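Local coordinates for protein 3-carboxy-cis,cis-muconate cycloisomerase (Pseudomonas putida, PDB 1RE5) that is a cycloisomerase of the fumarase/aspartase-like lyase superfamily, whose mostly helical subunits assemble as a tetramer, at residues F10-R24 and E325-R339. Numbering follows the deposited sequence.
Sequences FTAPAMREIFSDRGR and ETLPDICCLVSGALR
Ala12 N donates to Ser335 OG at 3.1 Å, a nearly straight bond (163°). The same hydroxyl donates to Cys332 O, one turn back in its own helix. With chi1 at 76°, OG sits between the backbone N and the carbonyl carbon, which lets it make both bonds. Met15 CB and CG pack against the Ser335 side chain.

Beside it the backbones come close. Gly336 CA makes a C-H...O contact of 3.1 Å with Phe10 O, which a water links to Leu333 O. Gly336 has no side chain, so the Phe10 carbonyl can come this close.

Further along, Pro328 lies over one face of the Phe19 ring, its CA 4.2 Å from the centroid in a CH-pi contact. Ile18 CG2 lies on the opposite face. Cys331 SG meets the ring obliquely, and Cys331 CB touches Phe19 CE2 at 3.6 Å. Cys332 SG lies over one face of the Arg16 guanidinium, 3.4 Å from Arg16 NH2; Asp7 pairs with NH1.

At the far end Arg24 forms a salt bridge with Glu325: Arg24 NH1 and NH2 both donate to Glu325 OE1, at 2.9 and 3.3 Å, from one face of the carboxylate. Phe6 of a second subunit packs on both residues.

Helix 13-18 runs antiparallel (166°) to 325-339, and helix 106-142 packs against its Ala14, Met15 and Ile18. The contact thus packs the N-terminal segment on a long helix of the central helical bundle of this lyase superfamily.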
loop_
_atom_site.group_PDB
_atom_site.type_symbol
_atom_site.label_atom_id
_atom_site.label_comp_id
_atom_site.label_asym_id
_atom_site.label_seq_id
_atom_site.Cartn_x
_atom_site.Cartn_y
_atom_site.Cartn_z
ATOM N N PHE D 10 1.856 -4.689 -21.491
ATOM C CA PHE D 10 1.613 -3.757 -20.376
ATOM C C PHE D 10 2.085 -2.292 -20.546
ATOM O O PHE D 10 1.612 -1.387 -19.833
ATOM C CB PHE D 10 2.246 -4.315 -19.086
ATOM C CG PHE D 10 1.627 -5.602 -18.589
ATOM C CD1 PHE D 10 2.403 -6.547 -17.921
ATOM C CD2 PHE D 10 0.269 -5.854 -18.756
ATOM C CE1 PHE D 10 1.838 -7.718 -17.427
ATOM C CE2 PHE D 10 -0.305 -7.022 -18.265
ATOM C CZ PHE D 10 0.486 -7.958 -17.598
ATOM N N THR D 11 3.009 -2.051 -21.472
ATOM C CA THR D 11 3.542 -0.706 -21.663
ATOM C C THR D 11 3.348 -0.195 -23.080
ATOM O O THR D 11 3.315 -0.979 -24.022
ATOM C CB THR D 11 5.054 -0.674 -21.344
ATOM O OG1 THR D 11 5.288 -1.283 -20.067
ATOM C CG2 THR D 11 5.563 0.755 -21.293
ATOM N N ALA D 12 3.197 1.118 -23.224
ATOM C CA ALA D 12 3.043 1.727 -24.540
ATOM C C ALA D 12 4.472 1.978 -25.031
ATOM O O ALA D 12 5.254 2.665 -24.368
ATOM C CB ALA D 12 2.282 3.024 -24.429
ATOM N N PRO D 13 4.829 1.422 -26.204
ATOM C CA PRO D 13 6.170 1.564 -26.794
ATOM C C PRO D 13 6.825 2.936 -26.704
ATOM O O PRO D 13 8.020 3.045 -26.413
ATOM C CB PRO D 13 5.976 1.089 -28.236
ATOM C CG PRO D 13 4.506 1.263 -28.478
ATOM C CD PRO D 13 3.904 0.817 -27.175
ATOM N N ALA D 14 6.054 3.984 -26.952
ATOM C CA ALA D 14 6.590 5.337 -26.893
ATOM C C ALA D 14 7.046 5.674 -25.489
ATOM O O ALA D 14 8.066 6.331 -25.305
ATOM C CB ALA D 14 5.542 6.321 -27.338
ATOM N N MET D 15 6.271 5.229 -24.499
ATOM C CA MET D 15 6.576 5.481 -23.091
ATOM C C MET D 15 7.815 4.691 -22.645
ATOM O O MET D 15 8.641 5.197 -21.897
ATOM C CB MET D 15 5.373 5.106 -22.221
ATOM C CG MET D 15 5.465 5.585 -20.785
ATOM S SD MET D 15 5.113 7.344 -20.622
ATOM C CE MET D 15 6.693 7.964 -20.640
ATOM N N ARG D 16 7.943 3.448 -23.090
ATOM C CA ARG D 16 9.114 2.662 -22.726
ATOM C C ARG D 16 10.375 3.332 -23.263
ATOM O O ARG D 16 11.434 3.255 -22.642
ATOM C CB ARG D 16 9.041 1.251 -23.305
ATOM C CG ARG D 16 10.244 0.375 -22.941
ATOM C CD ARG D 16 10.004 -0.424 -21.662
ATOM N NE ARG D 16 10.325 0.288 -20.427
ATOM C CZ ARG D 16 9.808 -0.018 -19.235
ATOM N NH1 ARG D 16 8.941 -1.013 -19.124
ATOM N NH2 ARG D 16 10.165 0.655 -18.146
ATOM N N GLU D 17 10.269 3.978 -24.423
ATOM C CA GLU D 17 11.420 4.641 -25.021
ATOM C C GLU D 17 11.913 5.757 -24.091
ATOM O O GLU D 17 13.122 5.922 -23.864
ATOM C CB GLU D 17 11.046 5.212 -26.389
ATOM C CG GLU D 17 12.247 5.620 -27.229
ATOM C CD GLU D 17 13.278 4.505 -27.325
ATOM O OE1 GLU D 17 12.876 3.361 -27.634
ATOM O OE2 GLU D 17 14.482 4.765 -27.094
ATOM N N ILE D 18 10.971 6.515 -23.547
ATOM C CA ILE D 18 11.320 7.584 -22.632
ATOM C C ILE D 18 11.976 7.004 -21.384
ATOM O O ILE D 18 12.979 7.529 -20.898
ATOM C CB ILE D 18 10.076 8.378 -22.185
ATOM C CG1 ILE D 18 9.493 9.147 -23.370
ATOM C CG2 ILE D 18 10.440 9.322 -21.045
ATOM C CD1 ILE D 18 8.346 10.075 -22.989
ATOM N N PHE D 19 11.418 5.920 -20.858
ATOM C CA PHE D 19 11.975 5.331 -19.652
ATOM C C PHE D 19 12.786 4.098 -19.950
ATOM O O PHE D 19 12.413 2.973 -19.612
ATOM C CB PHE D 19 10.869 5.033 -18.644
ATOM C CG PHE D 19 10.264 6.271 -18.057
ATOM C CD1 PHE D 19 10.979 7.040 -17.145
ATOM C CD2 PHE D 19 9.008 6.715 -18.467
ATOM C CE1 PHE D 19 10.455 8.237 -16.652
ATOM C CE2 PHE D 19 8.478 7.913 -17.975
ATOM C CZ PHE D 19 9.203 8.673 -17.068
ATOM N N SER D 20 13.913 4.346 -20.603
ATOM C CA SER D 20 14.863 3.314 -20.981
ATOM C C SER D 20 16.186 3.860 -20.494
ATOM O O SER D 20 16.265 5.020 -20.073
ATOM C CB SER D 20 14.897 3.174 -22.498
ATOM O OG SER D 20 15.193 4.425 -23.104
ATOM N N ASP D 21 17.229 3.046 -20.543
ATOM C CA ASP D 21 18.525 3.536 -20.106
ATOM C C ASP D 21 18.931 4.742 -20.944
ATOM O O ASP D 21 19.418 5.748 -20.424
ATOM C CB ASP D 21 19.564 2.439 -20.237
ATOM C CG ASP D 21 19.308 1.309 -19.290
ATOM O OD1 ASP D 21 19.108 1.604 -18.086
ATOM O OD2 ASP D 21 19.308 0.143 -19.745
ATOM N N ARG D 22 18.706 4.638 -22.246
ATOM C CA ARG D 22 19.052 5.703 -23.161
ATOM C C ARG D 22 18.361 6.996 -22.748
ATOM O O ARG D 22 18.992 8.054 -22.700
ATOM C CB ARG D 22 18.629 5.311 -24.572
ATOM C CG ARG D 22 19.114 6.239 -25.678
ATOM C CD ARG D 22 17.936 6.699 -26.515
ATOM N NE ARG D 22 17.250 7.836 -25.900
ATOM C CZ ARG D 22 15.929 7.994 -25.871
ATOM N NH1 ARG D 22 15.139 7.082 -26.415
ATOM N NH2 ARG D 22 15.398 9.076 -25.316
ATOM N N GLY D 23 17.069 6.907 -22.442
ATOM C CA GLY D 23 16.316 8.088 -22.050
ATOM C C GLY D 23 16.801 8.694 -20.752
ATOM O O GLY D 23 16.864 9.915 -20.592
ATOM N N ARG D 24 17.147 7.827 -19.814
ATOM C CA ARG D 24 17.633 8.267 -18.517
ATOM C C ARG D 24 18.964 9.015 -18.701
ATOM O O ARG D 24 19.130 10.145 -18.225
ATOM C CB ARG D 24 17.810 7.044 -17.613
ATOM C CG ARG D 24 18.287 7.350 -16.228
ATOM C CD ARG D 24 17.974 6.184 -15.325
ATOM N NE ARG D 24 16.798 6.437 -14.494
ATOM C CZ ARG D 24 16.091 5.479 -13.905
ATOM N NH1 ARG D 24 16.433 4.208 -14.066
ATOM N NH2 ARG D 24 15.057 5.794 -13.141
ATOM N N GLU D 325 13.154 3.787 -9.582
ATOM C CA GLU D 325 12.473 2.894 -10.506
ATOM C C GLU D 325 10.963 2.945 -10.358
ATOM O O GLU D 325 10.239 2.607 -11.284
ATOM C CB GLU D 325 12.968 1.463 -10.298
ATOM C CG GLU D 325 14.476 1.324 -10.469
ATOM C CD GLU D 325 14.935 1.608 -11.895
ATOM O OE1 GLU D 325 14.541 2.655 -12.468
ATOM O OE2 GLU D 325 15.699 0.778 -12.443
ATOM N N THR D 326 10.487 3.386 -9.202
ATOM C CA THR D 326 9.058 3.445 -8.945
ATOM C C THR D 326 8.269 4.398 -9.831
ATOM O O THR D 326 7.234 4.023 -10.376
ATOM C CB THR D 326 8.792 3.803 -7.469
ATOM O OG1 THR D 326 9.490 2.868 -6.635
ATOM C CG2 THR D 326 7.299 3.746 -7.150
ATOM N N LEU D 327 8.736 5.631 -9.969
ATOM C CA LEU D 327 8.016 6.609 -10.784
ATOM C C LEU D 327 7.942 6.139 -12.235
ATOM O O LEU D 327 6.894 6.257 -12.887
ATOM C CB LEU D 327 8.688 7.980 -10.706
ATOM C CG LEU D 327 7.772 9.186 -10.484
ATOM C CD1 LEU D 327 8.600 10.459 -10.545
ATOM C CD2 LEU D 327 6.688 9.234 -11.529
ATOM N N PRO D 328 9.050 5.602 -12.769
ATOM C CA PRO D 328 8.951 5.153 -14.159
ATOM C C PRO D 328 7.933 4.018 -14.301
ATOM O O PRO D 328 7.137 4.000 -15.238
ATOM C CB PRO D 328 10.379 4.725 -14.485
ATOM C CG PRO D 328 11.192 5.667 -13.647
ATOM C CD PRO D 328 10.455 5.625 -12.330
ATOM N N ASP D 329 7.941 3.077 -13.371
ATOM C CA ASP D 329 6.985 1.982 -13.460
ATOM C C ASP D 329 5.559 2.497 -13.543
ATOM O O ASP D 329 4.758 1.998 -14.331
ATOM C CB ASP D 329 7.105 1.043 -12.256
ATOM C CG ASP D 329 8.190 0.010 -12.437
ATOM O OD1 ASP D 329 8.313 -0.879 -11.556
ATOM O OD2 ASP D 329 8.921 0.092 -13.461
ATOM N N ILE D 330 5.240 3.489 -12.716
ATOM C CA ILE D 330 3.897 4.052 -12.709
ATOM C C ILE D 330 3.547 4.607 -14.088
ATOM O O ILE D 330 2.496 4.296 -14.636
ATOM C CB ILE D 330 3.772 5.161 -11.649
ATOM C CG1 ILE D 330 3.970 4.570 -10.254
ATOM C CG2 ILE D 330 2.405 5.814 -11.747
ATOM C CD1 ILE D 330 4.049 5.590 -9.151
ATOM N N CYS D 331 4.443 5.415 -14.648
ATOM C CA CYS D 331 4.234 6.002 -15.965
ATOM C C CYS D 331 4.014 4.946 -17.042
ATOM O O CYS D 331 3.126 5.083 -17.895
ATOM C CB CYS D 331 5.432 6.871 -16.340
ATOM S SG CYS D 331 5.503 8.409 -15.406
ATOM N N CYS D 332 4.820 3.891 -17.015
ATOM C CA CYS D 332 4.683 2.845 -18.018
ATOM C C CYS D 332 3.372 2.092 -17.873
ATOM O O CYS D 332 2.681 1.831 -18.858
ATOM C CB CYS D 332 5.868 1.883 -17.937
ATOM S SG CYS D 332 7.412 2.698 -18.358
ATOM N N LEU D 333 3.029 1.752 -16.636
ATOM C CA LEU D 333 1.794 1.031 -16.335
ATOM C C LEU D 333 0.583 1.791 -16.859
ATOM O O LEU D 333 -0.311 1.215 -17.489
ATOM C CB LEU D 333 1.667 0.839 -14.821
ATOM C CG LEU D 333 1.697 -0.571 -14.207
ATOM C CD1 LEU D 333 2.187 -1.612 -15.209
ATOM C CD2 LEU D 333 2.592 -0.539 -12.974
ATOM N N VAL D 334 0.558 3.090 -16.596
ATOM C CA VAL D 334 -0.538 3.920 -17.038
ATOM C C VAL D 334 -0.546 4.077 -18.564
ATOM O O VAL D 334 -1.615 4.056 -19.187
ATOM C CB VAL D 334 -0.467 5.296 -16.354
ATOM C CG1 VAL D 334 -1.551 6.210 -16.890
ATOM C CG2 VAL D 334 -0.630 5.124 -14.843
ATOM N N SER D 335 0.633 4.221 -19.173
ATOM C CA SER D 335 0.711 4.380 -20.626
ATOM C C SER D 335 0.130 3.145 -21.297
ATOM O O SER D 335 -0.523 3.231 -22.332
ATOM C CB SER D 335 2.157 4.579 -21.071
ATOM O OG SER D 335 2.858 3.349 -21.050
ATOM N N GLY D 336 0.361 1.986 -20.698
ATOM C CA GLY D 336 -0.179 0.765 -21.260
ATOM C C GLY D 336 -1.688 0.709 -21.124
ATOM O O GLY D 336 -2.373 0.165 -21.995
ATOM N N ALA D 337 -2.222 1.264 -20.033
ATOM C CA ALA D 337 -3.671 1.252 -19.817
ATOM C C ALA D 337 -4.359 2.216 -20.772
ATOM O O ALA D 337 -5.397 1.896 -21.335
ATOM C CB ALA D 337 -4.018 1.609 -18.354
ATOM N N LEU D 338 -3.779 3.394 -20.958
ATOM C CA LEU D 338 -4.353 4.376 -21.869
ATOM C C LEU D 338 -4.420 3.771 -23.263
ATOM O O LEU D 338 -5.432 3.873 -23.967
ATOM C CB LEU D 338 -3.491 5.634 -21.894
ATOM C CG LEU D 338 -3.849 6.633 -20.805
ATOM C CD1 LEU D 338 -2.745 7.642 -20.692
ATOM C CD2 LEU D 338 -5.187 7.303 -21.124
ATOM N N ARG D 339 -3.323 3.132 -23.646
ATOM C CA ARG D 339 -3.229 2.497 -24.943
ATOM C C ARG D 339 -4.360 1.512 -25.179
ATOM O O ARG D 339 -5.069 1.583 -26.186
ATOM C CB ARG D 339 -1.921 1.751 -25.060
ATOM C CG ARG D 339 -1.758 1.142 -26.413
ATOM C CD ARG D 339 -0.558 0.244 -26.467
ATOM N NE ARG D 339 -0.145 0.003 -27.844
ATOM C CZ ARG D 339 0.726 -0.931 -28.204
ATOM N NH1 ARG D 339 1.274 -1.721 -27.278
ATOM N NH2 ARG D 339 1.053 -1.067 -29.487
HETATM O O HOH W 1 -0.565 -1.659 -17.628
#